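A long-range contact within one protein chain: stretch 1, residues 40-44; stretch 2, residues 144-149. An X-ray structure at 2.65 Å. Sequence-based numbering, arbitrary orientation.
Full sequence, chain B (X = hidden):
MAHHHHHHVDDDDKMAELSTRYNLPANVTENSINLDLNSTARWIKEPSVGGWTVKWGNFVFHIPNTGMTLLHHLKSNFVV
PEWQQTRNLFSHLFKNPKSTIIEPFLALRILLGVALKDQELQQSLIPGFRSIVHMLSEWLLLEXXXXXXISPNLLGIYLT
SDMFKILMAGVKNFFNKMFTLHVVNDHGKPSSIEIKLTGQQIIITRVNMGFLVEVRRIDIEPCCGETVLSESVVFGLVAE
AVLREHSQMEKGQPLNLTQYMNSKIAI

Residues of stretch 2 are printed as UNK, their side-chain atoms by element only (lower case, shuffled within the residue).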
# COMPACT_ATOMS: atom_id res chain seq x y z
N THR B 40 14.64 -21.67 5.33
CA THR B 40 13.76 -21.26 6.42
C THR B 40 14.55 -20.80 7.63
O THR B 40 14.02 -20.11 8.50
CB THR B 40 12.85 -22.42 6.86
OG1 THR B 40 13.66 -23.46 7.43
CG2 THR B 40 12.09 -22.98 5.68
N ALA B 41 15.82 -21.19 7.70
CA ALA B 41 16.67 -20.84 8.83
C ALA B 41 17.54 -19.63 8.51
O ALA B 41 18.34 -19.20 9.34
CB ALA B 41 17.52 -22.02 9.24
N ARG B 42 17.37 -19.08 7.32
CA ARG B 42 18.14 -17.91 6.89
C ARG B 42 17.27 -16.66 6.80
O ARG B 42 16.09 -16.73 6.46
CB ARG B 42 18.80 -18.17 5.54
CG ARG B 42 19.81 -19.30 5.53
CD ARG B 42 20.35 -19.52 4.12
NE ARG B 42 19.94 -20.80 3.57
CZ ARG B 42 20.02 -21.12 2.28
NH1 ARG B 42 20.49 -20.24 1.40
NH2 ARG B 42 19.63 -22.32 1.87
N TRP B 43 17.87 -15.52 7.11
CA TRP B 43 17.23 -14.23 6.93
C TRP B 43 18.15 -13.32 6.12
O TRP B 43 18.95 -12.58 6.69
CB TRP B 43 16.90 -13.60 8.28
CG TRP B 43 16.21 -12.27 8.19
CD1 TRP B 43 16.79 -11.04 8.33
CD2 TRP B 43 14.82 -12.03 7.93
NE1 TRP B 43 15.84 -10.05 8.19
CE2 TRP B 43 14.63 -10.64 7.94
CE3 TRP B 43 13.73 -12.87 7.69
CZ2 TRP B 43 13.38 -10.06 7.72
CZ3 TRP B 43 12.49 -12.29 7.47
CH2 TRP B 43 12.33 -10.90 7.48
N ILE B 44 18.04 -13.40 4.80
CA ILE B 44 18.97 -12.72 3.91
C ILE B 44 18.48 -11.33 3.48
O ILE B 44 17.75 -11.21 2.50
CB ILE B 44 19.25 -13.55 2.64
CG1 ILE B 44 19.49 -15.02 2.99
CG2 ILE B 44 20.43 -12.97 1.87
CD1 ILE B 44 20.72 -15.24 3.85
N UNK B 144 17.89 -10.42 15.54
CA UNK B 144 18.04 -9.72 14.28
C UNK B 144 19.14 -10.38 13.46
O UNK B 144 19.53 -9.89 12.40
c UNK B 144 18.38 -8.24 14.48
c UNK B 144 17.25 -7.53 15.21
c UNK B 144 19.69 -8.09 15.25
N UNK B 145 19.64 -11.51 13.96
CA UNK B 145 20.69 -12.26 13.28
C UNK B 145 20.17 -12.87 11.99
O UNK B 145 18.98 -13.17 11.86
o UNK B 145 20.18 -14.29 14.51
c UNK B 145 21.23 -13.37 14.18
c UNK B 145 21.79 -12.78 15.47
N UNK B 146 21.06 -13.05 11.02
CA UNK B 146 20.68 -13.52 9.69
C UNK B 146 20.47 -15.03 9.63
O UNK B 146 19.90 -15.54 8.66
c UNK B 146 21.72 -13.09 8.66
o UNK B 146 23.00 -13.60 8.99
N UNK B 147 20.92 -15.75 10.66
CA UNK B 147 20.79 -17.20 10.66
C UNK B 147 20.47 -17.78 12.04
O UNK B 147 20.90 -17.26 13.07
c UNK B 147 22.04 -17.85 10.09
N UNK B 148 19.69 -18.86 12.03
CA UNK B 148 19.46 -19.66 13.22
C UNK B 148 19.99 -21.06 12.93
O UNK B 148 19.76 -21.62 11.86
c UNK B 148 18.26 -20.13 16.07
c UNK B 148 17.13 -20.15 12.39
c UNK B 148 17.71 -20.64 14.77
c UNK B 148 17.95 -19.71 13.58
N UNK B 149 20.75 -21.62 13.87
CA UNK B 149 21.33 -22.93 13.66
C UNK B 149 20.61 -24.02 14.45
O UNK B 149 20.63 -24.03 15.68
n UNK B 149 23.75 -22.17 11.76
c UNK B 149 24.34 -20.88 13.43
n UNK B 149 24.88 -20.41 12.25
c UNK B 149 24.50 -21.21 11.26
c UNK B 149 22.83 -22.92 13.98
c UNK B 149 23.63 -22.00 13.12

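Position 144 carries three side-chain carbons, the first bearing the other two, with no heteroatom; they point away from stretch 1 and touch nothing on it. A fork directly at CB with two one-carbon arms is valine. The contact itself says little about the choice of Val144.

At position 145 the first carbon holds one oxygen and one carbon. This side chain again points away; what faces stretch 1 is the carbonyl, with O of position 145 lying 4.2 Å from CB of Trp43. The beta-branched hydroxyl pattern is threonine, Thr145.

Position 146 has one carbon followed by one oxygen. The side chain is directed sideways, and its CB comes 3.4 Å from O of Trp43. The hydrogen bond comes from the backbone: N of Trp43 donates to O of position 146 across a short 2.6 Å. The same oxygen also receives a CA-H...O contact from CA of Arg42 at 3.4 Å, so one carbonyl serves two neighbouring residues. One carbon and one oxygen define serine, and Ser146 has chi1 in the p well.

Position 147 shows a single side-chain carbon and nothing beyond it. The residue is paired with Arg42 in a single beta bridge, their CA atoms 4.7 Å apart, and CA of position 147 lies 3.4 Å from O of Ala41 in another CA-H...O contact. A lone CB means alanine, Ala147.

Position 148 has four carbons, forked at the first, with one arm two carbons long. The short arm supplies the apolar touch, its carbon resting 3.7 Å from CB of Ala41, while the end of the side chain leads away. N of position 148 donates a nearly straight hydrogen bond to O of Ala41, 3.0 Å long with an angle of 166° at the hydrogen. The beta-branched skeleton is isoleucine, and the touching carbon is CG2 of Ile148.

Position 149 has one carbon and then a five-membered ring of three carbons and two nitrogens, with no contact to stretch 1. The ring is an imidazole, so the residue is histidine, His149.

The contact is a small piece of backbone pairing between segments more than a hundred residues apart. Two hydrogen bonds flank the Arg42–Ala147 pair, one from Trp43 to Ser146 and one from Ile148 to Ala41, and CA-H...O contacts fill in around them. Arg42 turns its side chain away, leaving its backbone at the centre. For a designer, the register is marked by two main-chain hydrogen bonds, with one modest apolar side-chain contact beside them, Ala41 against Ile148, within 258 Å² of buried surface.

Stretch 2, residues 144-149: VTSAIH
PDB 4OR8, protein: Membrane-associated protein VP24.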